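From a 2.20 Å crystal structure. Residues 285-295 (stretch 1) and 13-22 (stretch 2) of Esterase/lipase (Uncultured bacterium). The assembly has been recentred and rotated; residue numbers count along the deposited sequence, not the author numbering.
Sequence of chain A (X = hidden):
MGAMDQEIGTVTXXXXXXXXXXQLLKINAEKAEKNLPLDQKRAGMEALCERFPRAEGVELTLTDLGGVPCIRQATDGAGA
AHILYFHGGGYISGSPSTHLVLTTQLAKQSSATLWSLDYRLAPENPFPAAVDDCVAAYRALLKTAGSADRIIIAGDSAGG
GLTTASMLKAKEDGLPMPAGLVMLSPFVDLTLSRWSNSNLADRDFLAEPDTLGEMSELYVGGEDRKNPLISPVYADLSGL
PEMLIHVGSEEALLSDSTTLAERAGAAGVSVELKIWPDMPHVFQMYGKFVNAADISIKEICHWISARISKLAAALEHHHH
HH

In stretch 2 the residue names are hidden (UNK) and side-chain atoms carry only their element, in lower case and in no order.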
# COMPACT_ATOMS: atom_id res chain seq x y z
N MET A 285 16.65 -9.81 2.00
CA MET A 285 18.00 -10.36 2.13
C MET A 285 18.08 -11.68 2.93
O MET A 285 19.09 -12.44 2.82
CB MET A 285 18.99 -9.34 2.74
CG MET A 285 18.94 -7.98 2.12
SD MET A 285 19.95 -7.60 0.67
CE MET A 285 21.55 -7.25 1.39
N TYR A 286 17.05 -11.97 3.72
CA TYR A 286 17.17 -12.99 4.75
C TYR A 286 16.30 -14.25 4.54
O TYR A 286 15.94 -14.93 5.51
CB TYR A 286 16.98 -12.35 6.14
CG TYR A 286 17.82 -11.05 6.27
CD1 TYR A 286 17.21 -9.81 6.44
CD2 TYR A 286 19.21 -11.09 6.25
CE1 TYR A 286 17.99 -8.64 6.53
CE2 TYR A 286 19.99 -9.96 6.37
CZ TYR A 286 19.39 -8.73 6.51
OH TYR A 286 20.19 -7.62 6.57
N GLY A 287 16.00 -14.57 3.28
CA GLY A 287 15.30 -15.82 2.95
C GLY A 287 15.90 -16.97 3.73
O GLY A 287 15.19 -17.80 4.27
N LYS A 288 17.23 -16.99 3.86
CA LYS A 288 17.86 -18.05 4.61
C LYS A 288 17.25 -18.26 6.02
O LYS A 288 17.13 -19.42 6.44
CB LYS A 288 19.36 -17.80 4.66
CG LYS A 288 20.12 -18.66 5.64
CD LYS A 288 21.63 -18.40 5.46
CE LYS A 288 22.52 -19.57 5.92
NZ LYS A 288 23.94 -19.10 6.14
N PHE A 289 16.87 -17.15 6.68
CA PHE A 289 16.38 -17.07 8.08
C PHE A 289 14.88 -16.87 8.23
O PHE A 289 14.26 -17.57 9.04
CB PHE A 289 17.12 -15.97 8.85
CG PHE A 289 18.62 -16.14 8.80
CD1 PHE A 289 19.40 -15.29 8.03
CD2 PHE A 289 19.22 -17.26 9.41
CE1 PHE A 289 20.79 -15.47 7.96
CE2 PHE A 289 20.62 -17.48 9.29
CZ PHE A 289 21.40 -16.57 8.60
N VAL A 290 14.27 -15.92 7.52
CA VAL A 290 12.84 -15.77 7.71
C VAL A 290 12.06 -16.11 6.43
O VAL A 290 12.49 -15.82 5.32
CB VAL A 290 12.47 -14.40 8.29
CG1 VAL A 290 12.93 -14.30 9.70
CG2 VAL A 290 13.10 -13.25 7.44
N ASN A 291 10.91 -16.72 6.61
CA ASN A 291 10.07 -17.20 5.51
C ASN A 291 9.47 -16.07 4.66
O ASN A 291 9.44 -16.19 3.42
CB ASN A 291 8.97 -18.10 6.05
CG ASN A 291 8.17 -18.77 4.93
OD1 ASN A 291 6.92 -18.60 4.90
ND2 ASN A 291 8.87 -19.52 3.99
N ALA A 292 9.07 -14.97 5.30
CA ALA A 292 8.48 -13.80 4.57
C ALA A 292 9.33 -13.18 3.44
O ALA A 292 8.82 -12.52 2.52
CB ALA A 292 8.04 -12.69 5.58
N ALA A 293 10.63 -13.38 3.52
CA ALA A 293 11.52 -12.95 2.46
C ALA A 293 11.33 -13.74 1.19
O ALA A 293 11.30 -13.16 0.11
CB ALA A 293 13.00 -12.95 2.91
N ASP A 294 11.23 -15.07 1.28
CA ASP A 294 10.96 -15.86 0.07
C ASP A 294 9.63 -15.46 -0.51
O ASP A 294 9.56 -15.37 -1.70
CB ASP A 294 10.93 -17.38 0.28
CG ASP A 294 12.04 -17.88 1.17
OD1 ASP A 294 11.71 -18.84 1.95
OD2 ASP A 294 13.21 -17.33 1.09
N ILE A 295 8.62 -15.23 0.32
CA ILE A 295 7.28 -14.87 -0.14
C ILE A 295 7.29 -13.49 -0.82
O ILE A 295 6.64 -13.28 -1.85
CB ILE A 295 6.22 -14.87 1.01
CG1 ILE A 295 6.29 -16.14 1.85
CG2 ILE A 295 4.76 -14.76 0.49
CD1 ILE A 295 5.31 -16.06 3.17
N UNK A 13 11.84 -27.00 4.93
CA UNK A 13 13.15 -26.81 5.64
C UNK A 13 13.19 -25.54 6.62
O UNK A 13 12.27 -24.71 6.63
o UNK A 13 14.17 -24.46 4.76
c UNK A 13 14.54 -25.42 4.06
c UNK A 13 14.28 -26.81 4.61
o UNK A 13 15.11 -25.27 2.94
N UNK A 14 14.23 -25.40 7.44
CA UNK A 14 14.12 -24.62 8.71
C UNK A 14 14.17 -23.09 8.57
O UNK A 14 14.97 -22.56 7.79
o UNK A 14 15.15 -26.47 9.94
c UNK A 14 15.15 -25.05 9.80
c UNK A 14 14.77 -24.45 11.18
N UNK A 15 13.32 -22.43 9.35
CA UNK A 15 13.29 -20.96 9.46
C UNK A 15 13.18 -20.50 10.92
O UNK A 15 12.76 -21.25 11.78
n UNK A 15 13.94 -21.10 4.37
c UNK A 15 13.20 -19.86 6.38
c UNK A 15 13.07 -20.01 4.85
c UNK A 15 12.15 -20.72 7.15
c UNK A 15 12.09 -20.45 8.68
N UNK A 16 13.60 -19.29 11.21
CA UNK A 16 13.40 -18.72 12.53
C UNK A 16 11.99 -18.13 12.63
O UNK A 16 11.44 -17.69 11.63
c UNK A 16 16.45 -19.33 14.13
s UNK A 16 16.73 -17.61 13.72
c UNK A 16 14.30 -17.51 12.79
c UNK A 16 15.70 -17.58 12.30
N UNK A 17 11.47 -18.05 13.86
CA UNK A 17 10.34 -17.18 14.14
C UNK A 17 10.75 -15.74 13.88
O UNK A 17 11.81 -15.33 14.34
o UNK A 17 8.60 -15.27 16.11
o UNK A 17 7.50 -17.08 15.55
c UNK A 17 9.85 -17.27 15.61
c UNK A 17 8.57 -16.49 15.81
N UNK A 18 9.93 -14.97 13.16
CA UNK A 18 10.43 -13.64 12.93
C UNK A 18 10.90 -12.86 14.17
O UNK A 18 11.89 -12.11 14.08
c UNK A 18 9.27 -12.95 12.23
c UNK A 18 8.76 -14.04 11.35
c UNK A 18 8.75 -15.24 12.30
N UNK A 19 10.26 -13.03 15.31
CA UNK A 19 10.63 -12.22 16.48
C UNK A 19 12.02 -12.64 17.00
O UNK A 19 12.73 -11.84 17.63
n UNK A 19 8.19 -10.53 21.91
c UNK A 19 7.49 -11.06 20.92
c UNK A 19 7.33 -11.48 18.44
c UNK A 19 9.55 -12.26 17.56
c UNK A 19 8.31 -11.37 17.26
n UNK A 19 7.95 -10.96 19.67
n UNK A 19 6.34 -11.68 21.20
N UNK A 20 12.40 -13.88 16.68
CA UNK A 20 13.67 -14.44 17.13
C UNK A 20 14.77 -13.88 16.26
O UNK A 20 15.83 -13.58 16.77
o UNK A 20 12.20 -17.70 18.22
c UNK A 20 13.65 -16.00 17.19
o UNK A 20 12.33 -15.68 19.17
c UNK A 20 12.67 -16.51 18.27
N UNK A 21 14.47 -13.71 14.97
CA UNK A 21 15.45 -13.18 14.05
C UNK A 21 15.69 -11.72 14.41
O UNK A 21 16.82 -11.27 14.36
c UNK A 21 18.24 -12.82 10.59
c UNK A 21 16.54 -11.39 9.64
c UNK A 21 14.97 -13.30 12.58
c UNK A 21 17.84 -11.86 9.64
c UNK A 21 16.00 -12.79 11.55
c UNK A 21 15.63 -11.84 10.58
c UNK A 21 17.30 -13.27 11.53
N UNK A 22 14.64 -11.00 14.79
CA UNK A 22 14.77 -9.62 15.26
C UNK A 22 15.73 -9.49 16.45
O UNK A 22 16.50 -8.52 16.53
c UNK A 22 13.17 -7.92 13.33
c UNK A 22 13.42 -8.99 15.64
c UNK A 22 12.52 -8.85 14.41
c UNK A 22 11.11 -8.41 14.76
O HOH W 1 10.30 -17.54 8.98

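Position 13 carries two side-chain carbons, the second bearing two oxygens, a short carboxylate. None of its atoms comes within contact distance of stretch 1. The residue is Asp13.

At position 14 a single carbon bears one oxygen and one carbon, a branch at CB that combines a hydroxyl with a methyl. The CA-to-CB bond points away from stretch 1, and the approach is confined to the backbone, where the O atom of position 14 lies 4.0 Å from Lys288 O. This is Thr14.

Position 15 has four carbons in a row ending in nitrogen, the unbranched chain of a lysine, Lys15. Its chain runs along the turn of stretch 1: Lys15 CE is 3.1 Å from Gly287 O, and Lys15 CD is 3.9 Å from Asn291 N. The amino group has two acidic neighbours. Lys15 NZ forms a salt bridge with Asp13 OD1 at 3.4 Å, whose hydrogen bond is weak, and a long one with Asp294 OD1 at 4.0 Å.

Two carbons, a sulfur and a terminal carbon follow one another without branching at position 16, which identifies Met16. Its backbone matters most here: Met16 N donates to Phe289 O at 2.8 Å, with an N-H...acceptor angle of 158°. The side chain touches Phe289 through Met16 CG, 4.1 Å from Phe289 CB, before its end leads away.

Position 17 again shows two carbons, the second with two oxygens, and points away from stretch 1 without touching it. As Asp17 it occupies the N-cap of the following helix, where Asp17 OD1 accepts from the N atom of position 19 at 2.9 Å.

At position 18 three carbons close a ring onto the backbone nitrogen, so this is Pro18, in the first turn of the helix. Pro18 CG lies 4.5 Å from Val290 CG1.

Position 19 has three carbons, a nitrogen, and a carbon carrying two more nitrogens. This guanidinium chain belongs to Arg19, which points away and makes no contact with stretch 1.

The side chain at position 20 has two carbons, the second with two oxygens, and stays clear of stretch 1; it is Asp20.

One carbon followed by a ring of six carbons, with no oxygen, makes position 21 Phe21. It points toward stretch 1: Phe21 CZ is 3.5 Å from Tyr286 CG, and Phe21 CB is 3.7 Å from Val290 CG1.

Four carbons forked at the second define position 22 as Leu22, which does not reach stretch 1.

The contact combines a backbone anchor with an apolar core. Phe21 packs against Tyr286, Phe289 and Val290, with Phe289 CB over its face, 4.0 Å from the ring centroid. The Phe21 and Phe289 rings are nearly parallel but slid apart, while Tyr286 meets Phe21 obliquely. Beside the Met16-Phe289 hydrogen bond, water 1 donates to Met16 O at 2.9 Å and accepts from Asn291 N at 2.6 Å, extending the polar link between the two backbones.

Stretch 2 13-22: DTKMDPRDFL
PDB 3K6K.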